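Long-range contacts in probable protein phosphatase 2C 50 (Oryza sativa subsp. japonica, PDB 5ZCG), which probably dephosphorylates phosphoserine and phosphothreonine in proteins using bound magnesium, and is probably restrained by abscisic acid receptors in hormone signalling: residues A[164-169]-A[242-247]; A[206-211]-A[223-228]. The protein carries 5 engineered substitutions. All blocks are in the same frame, centred on the assembly; numbering follows the deposited sequence.

Contact 1 of 2, residues A[164-169]-A[242-247]; sequences SRIVLC and DCLILA
The carboxylate of Asp-242 sits at the Cys-169 end of the strand pair, with OD2 3.3 Å from Cys-169 SG. OD2 also takes a hydrogen bond from the backbone N of Lys-172, in the turn that follows. At the other end Arg-165 pairs with Ala-247 through the backbone, while its flat guanidinium leads away. The guanidinium forms a salt bridge with Asp-180, a hydrogen bond with Asn-257 OD1 and a cation-pi contact with Trp-252. Six backbone hydrogen bonds run along the antiparallel pair. In its middle, Val-167 N to Ile-245 O is 2.8 Å, and the return bond from Ile-245 N to Val-167 O is also 2.8 Å. Ile-166 CG1 is anti to the backbone N (chi1 173°), and the chain lies beside Leu-246, pointing the same way. Its tip CD1 reaches Leu-246 CG at 3.7 Å and Leu-244 CD2 at 4.0 Å. Leu-244 CD2 also meets Leu-168 CB at 3.7 Å. An alanine at Ile-166 would probably open a gap between Leu-244 and Leu-246 and cost contacts with Val-147, Ala-149 and Val-158. The two faces meet different neighbours. Ile-166, Leu-244 and Leu-246 meet strands 143-151 and 155-161 of the other sheet of the PP2C sandwich, with Leu-168 beside them on Leu-177 and Leu-320. Val-167, Cys-169 and Ile-245 receive helix 257-274. Charged side chains lie at the ends; the buried middle pairs its backbone N and O atoms across the strands, so apolar side chains can fill both faces.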
# COMPACT_ATOMS: atom_id res chain seq x y z
N SER A 164 6.61 4.76 -3.25
CA SER A 164 6.60 5.92 -4.12
C SER A 164 7.77 6.82 -3.73
O SER A 164 8.40 6.65 -2.68
CB SER A 164 5.27 6.65 -4.03
OG SER A 164 4.19 5.83 -4.45
N ARG A 165 8.07 7.80 -4.58
CA ARG A 165 9.27 8.58 -4.38
C ARG A 165 9.07 10.01 -4.86
O ARG A 165 8.33 10.27 -5.82
CB ARG A 165 10.46 7.93 -5.09
CG ARG A 165 11.82 8.53 -4.78
CD ARG A 165 12.86 7.96 -5.72
NE ARG A 165 12.90 6.50 -5.65
CZ ARG A 165 13.40 5.72 -6.60
NH1 ARG A 165 13.90 6.25 -7.71
NH2 ARG A 165 13.39 4.40 -6.45
N ILE A 166 9.73 10.94 -4.18
CA ILE A 166 9.82 12.33 -4.62
C ILE A 166 11.29 12.69 -4.80
O ILE A 166 12.14 12.32 -3.97
CB ILE A 166 9.14 13.30 -3.63
CG1 ILE A 166 9.41 14.74 -4.05
CG2 ILE A 166 9.62 13.05 -2.22
CD1 ILE A 166 8.62 15.76 -3.28
N VAL A 167 11.59 13.37 -5.89
CA VAL A 167 12.95 13.77 -6.22
C VAL A 167 12.94 15.27 -6.49
O VAL A 167 11.99 15.81 -7.07
CB VAL A 167 13.50 12.99 -7.44
CG1 VAL A 167 14.93 13.41 -7.74
CG2 VAL A 167 13.44 11.50 -7.17
N LEU A 168 13.98 15.95 -6.02
CA LEU A 168 14.18 17.37 -6.29
C LEU A 168 15.25 17.51 -7.36
O LEU A 168 16.26 16.81 -7.34
CB LEU A 168 14.58 18.11 -5.02
CG LEU A 168 15.29 19.46 -5.17
CD1 LEU A 168 14.29 20.55 -5.48
CD2 LEU A 168 16.08 19.79 -3.91
N CYS A 169 15.01 18.39 -8.32
CA CYS A 169 16.02 18.73 -9.31
C CYS A 169 16.66 20.03 -8.85
O CYS A 169 16.01 21.08 -8.82
CB CYS A 169 15.41 18.87 -10.71
SG CYS A 169 16.63 19.13 -12.01
N ASP A 242 15.04 23.64 -9.60
CA ASP A 242 14.29 23.61 -10.85
C ASP A 242 12.85 23.16 -10.62
O ASP A 242 11.90 23.87 -10.96
CB ASP A 242 14.99 22.70 -11.87
CG ASP A 242 16.42 23.11 -12.13
OD1 ASP A 242 16.64 24.17 -12.75
OD2 ASP A 242 17.33 22.37 -11.69
N CYS A 243 12.67 21.97 -10.05
CA CYS A 243 11.33 21.39 -9.94
C CYS A 243 11.37 20.23 -8.96
O CYS A 243 12.44 19.72 -8.59
CB CYS A 243 10.81 20.92 -11.30
SG CYS A 243 11.94 19.80 -12.17
N LEU A 244 10.17 19.79 -8.57
CA LEU A 244 9.95 18.60 -7.76
C LEU A 244 9.22 17.57 -8.61
O LEU A 244 8.33 17.92 -9.39
CB LEU A 244 9.09 18.92 -6.53
CG LEU A 244 9.74 19.55 -5.30
CD1 LEU A 244 8.69 19.71 -4.21
CD2 LEU A 244 10.90 18.72 -4.81
N ILE A 245 9.59 16.30 -8.44
CA ILE A 245 8.94 15.20 -9.14
C ILE A 245 8.43 14.22 -8.09
O ILE A 245 9.22 13.56 -7.41
CB ILE A 245 9.90 14.49 -10.12
CG1 ILE A 245 10.35 15.45 -11.22
CG2 ILE A 245 9.23 13.25 -10.71
CD1 ILE A 245 11.74 15.16 -11.74
N LEU A 246 7.11 14.12 -7.97
CA LEU A 246 6.47 13.09 -7.17
C LEU A 246 5.90 12.04 -8.12
O LEU A 246 5.27 12.40 -9.12
CB LEU A 246 5.35 13.67 -6.30
CG LEU A 246 5.68 14.82 -5.34
CD1 LEU A 246 5.49 16.17 -6.03
CD2 LEU A 246 4.80 14.72 -4.10
N ALA A 247 6.13 10.77 -7.83
CA ALA A 247 5.61 9.76 -8.72
C ALA A 247 5.52 8.42 -8.02
O ALA A 247 6.33 8.11 -7.13
CB ALA A 247 6.46 9.63 -10.00

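Contact 2 of 2, residues A[206-211]-A[223-228]; sequences RVLGVL and KPFVIP. Engineered in segment 206-211: Leu-208 (natural residue Ser), Val-210 (natural residue Ile).
Leu-208 and Phe-225 cross at about a right angle. Leu-208 CD2 comes over one face of the phenyl ring, 4.2 Å from Phe-225 CD2. Pro-224 CD covers the opposite face, 4.0 Å above the plane and over the ring centre, so the ring is held between a leucine methyl and a proline ring. Leu-208 is an engineered residue in place of serine. Next along, Val-207 CG1 meets Phe-225 CB at 3.7 Å and approaches it obliquely. CG1 is anti to the backbone N (chi1 -179°), which turns this methyl to the loop opposite. The same methyl lies 4.2 Å from Val-226 CG2. Leu-211 stands at about a right angle to Val-226, with CD2 3.7 Å from Val-226 CG2. No hydrogen bond joins the two segments; the contact is entirely apolar.

The shape of 206-211 is set from within. A type II beta turn runs from Arg-206 to Gly-209, whose backbone angles favour glycine. Val-210, engineered from isoleucine, and Leu-211 both face Val-207 in a classic beta bulge. Arg-206 NH1 donates to Val-210 O at 3.0 Å, from above the carbonyl plane. The sequence fits the VxGΦL motif of plant PP2Cs, which probably meets hormone receptors; here the chain of another protein packs on Arg-206 and Leu-211 and on the engineered Leu-208 and Val-210. Behind the contact, Val-207 rests on Ile-192 of helix 186-194, and Arg-191 of that helix bonds Phe-225 O. Pro-228 touches helix 99-118, while Arg-206 pairs with strand 199-201.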
# COMPACT_ATOMS: atom_id res chain seq x y z
N ARG A 206 9.97 -9.29 0.04
CA ARG A 206 8.63 -8.96 0.49
C ARG A 206 8.46 -9.30 1.96
O ARG A 206 9.05 -10.26 2.47
CB ARG A 206 7.57 -9.69 -0.34
CG ARG A 206 7.62 -9.36 -1.83
CD ARG A 206 6.71 -10.25 -2.64
NE ARG A 206 6.70 -9.87 -4.06
CZ ARG A 206 5.91 -8.93 -4.57
NH1 ARG A 206 5.06 -8.28 -3.79
NH2 ARG A 206 5.96 -8.64 -5.86
N VAL A 207 7.62 -8.50 2.64
CA VAL A 207 7.25 -8.74 4.03
C VAL A 207 6.38 -9.99 4.10
O VAL A 207 5.29 -10.04 3.52
CB VAL A 207 6.50 -7.53 4.60
CG1 VAL A 207 6.15 -7.79 6.06
CG2 VAL A 207 7.32 -6.26 4.46
N LEU A 208 6.86 -11.00 4.83
CA LEU A 208 6.28 -12.33 4.88
C LEU A 208 6.22 -12.99 3.50
O LEU A 208 5.53 -14.00 3.32
CB LEU A 208 4.87 -12.33 5.51
CG LEU A 208 4.65 -11.51 6.79
CD1 LEU A 208 3.26 -11.77 7.34
CD2 LEU A 208 5.70 -11.81 7.83
N GLY A 209 6.95 -12.44 2.53
CA GLY A 209 6.88 -12.92 1.16
C GLY A 209 5.71 -12.38 0.36
O GLY A 209 5.54 -12.79 -0.79
N VAL A 210 4.91 -11.48 0.93
CA VAL A 210 3.66 -11.03 0.32
C VAL A 210 3.78 -9.63 -0.28
O VAL A 210 3.54 -9.43 -1.47
CB VAL A 210 2.50 -11.11 1.34
CG1 VAL A 210 1.22 -10.53 0.74
CG2 VAL A 210 2.28 -12.54 1.80
N LEU A 211 4.19 -8.65 0.52
CA LEU A 211 4.10 -7.24 0.16
C LEU A 211 5.49 -6.68 -0.05
O LEU A 211 6.36 -6.83 0.82
CB LEU A 211 3.36 -6.45 1.25
CG LEU A 211 2.92 -5.02 0.95
CD1 LEU A 211 1.69 -5.03 0.05
CD2 LEU A 211 2.62 -4.28 2.24
N LYS A 223 0.04 -5.85 9.93
CA LYS A 223 0.57 -5.22 11.13
C LYS A 223 1.02 -6.30 12.11
O LYS A 223 0.45 -7.40 12.14
CB LYS A 223 -0.48 -4.32 11.78
CG LYS A 223 -0.73 -3.03 11.01
CD LYS A 223 -1.81 -2.18 11.66
CE LYS A 223 -2.31 -1.09 10.71
NZ LYS A 223 -1.19 -0.38 10.02
N PRO A 224 2.04 -6.02 12.94
CA PRO A 224 2.75 -4.75 13.06
C PRO A 224 3.96 -4.62 12.15
O PRO A 224 4.81 -3.75 12.37
CB PRO A 224 3.20 -4.76 14.52
CG PRO A 224 3.52 -6.23 14.75
CD PRO A 224 2.58 -7.03 13.87
N PHE A 225 4.06 -5.48 11.13
CA PHE A 225 5.24 -5.49 10.27
C PHE A 225 5.21 -4.34 9.27
O PHE A 225 6.24 -3.71 9.00
CB PHE A 225 5.35 -6.84 9.56
CG PHE A 225 5.16 -8.02 10.47
CD1 PHE A 225 6.06 -8.27 11.50
CD2 PHE A 225 4.07 -8.87 10.32
CE1 PHE A 225 5.88 -9.35 12.35
CE2 PHE A 225 3.89 -9.95 11.17
CZ PHE A 225 4.80 -10.19 12.18
N VAL A 226 4.04 -4.04 8.69
CA VAL A 226 3.87 -2.90 7.80
C VAL A 226 3.24 -1.77 8.61
O VAL A 226 2.14 -1.91 9.13
CB VAL A 226 3.01 -3.27 6.58
CG1 VAL A 226 2.86 -2.09 5.64
CG2 VAL A 226 3.63 -4.46 5.84
N ILE A 227 3.94 -0.65 8.71
CA ILE A 227 3.52 0.44 9.60
C ILE A 227 3.25 1.67 8.76
O ILE A 227 3.80 1.83 7.64
CB ILE A 227 4.58 0.72 10.70
CG1 ILE A 227 5.96 0.91 10.07
CG2 ILE A 227 4.58 -0.40 11.73
CD1 ILE A 227 6.97 1.53 11.00
N PRO A 228 2.42 2.61 9.26
CA PRO A 228 2.13 3.83 8.50
C PRO A 228 3.00 5.01 8.90
O PRO A 228 2.58 6.16 8.76
CB PRO A 228 0.67 4.08 8.83
CG PRO A 228 0.55 3.61 10.28
CD PRO A 228 1.59 2.52 10.48

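Following the chain from the N terminus, strand 165-170 comes first and waits for its partner until strand 241-247. Contact 1 therefore closes a long loop. Strand 241-247 then leads on to Asp-249, a magnesium ligand. Within that loop the chain passes through helix 186-194 and the hairpin 199-207 before contact 2 closes a much shorter loop of its own, around strand 217-218. The smaller loop is thus wholly contained in the larger, and the two do not cross. The centres of contact 1 and contact 2 are 26 Å apart. Contact 1 joins the central strand 241-247 of the five-stranded sheet to its neighbour 165-170; contact 2 ties the end of the 199-207 hairpin, which faces the partner protein, to the loop after strand 217-218.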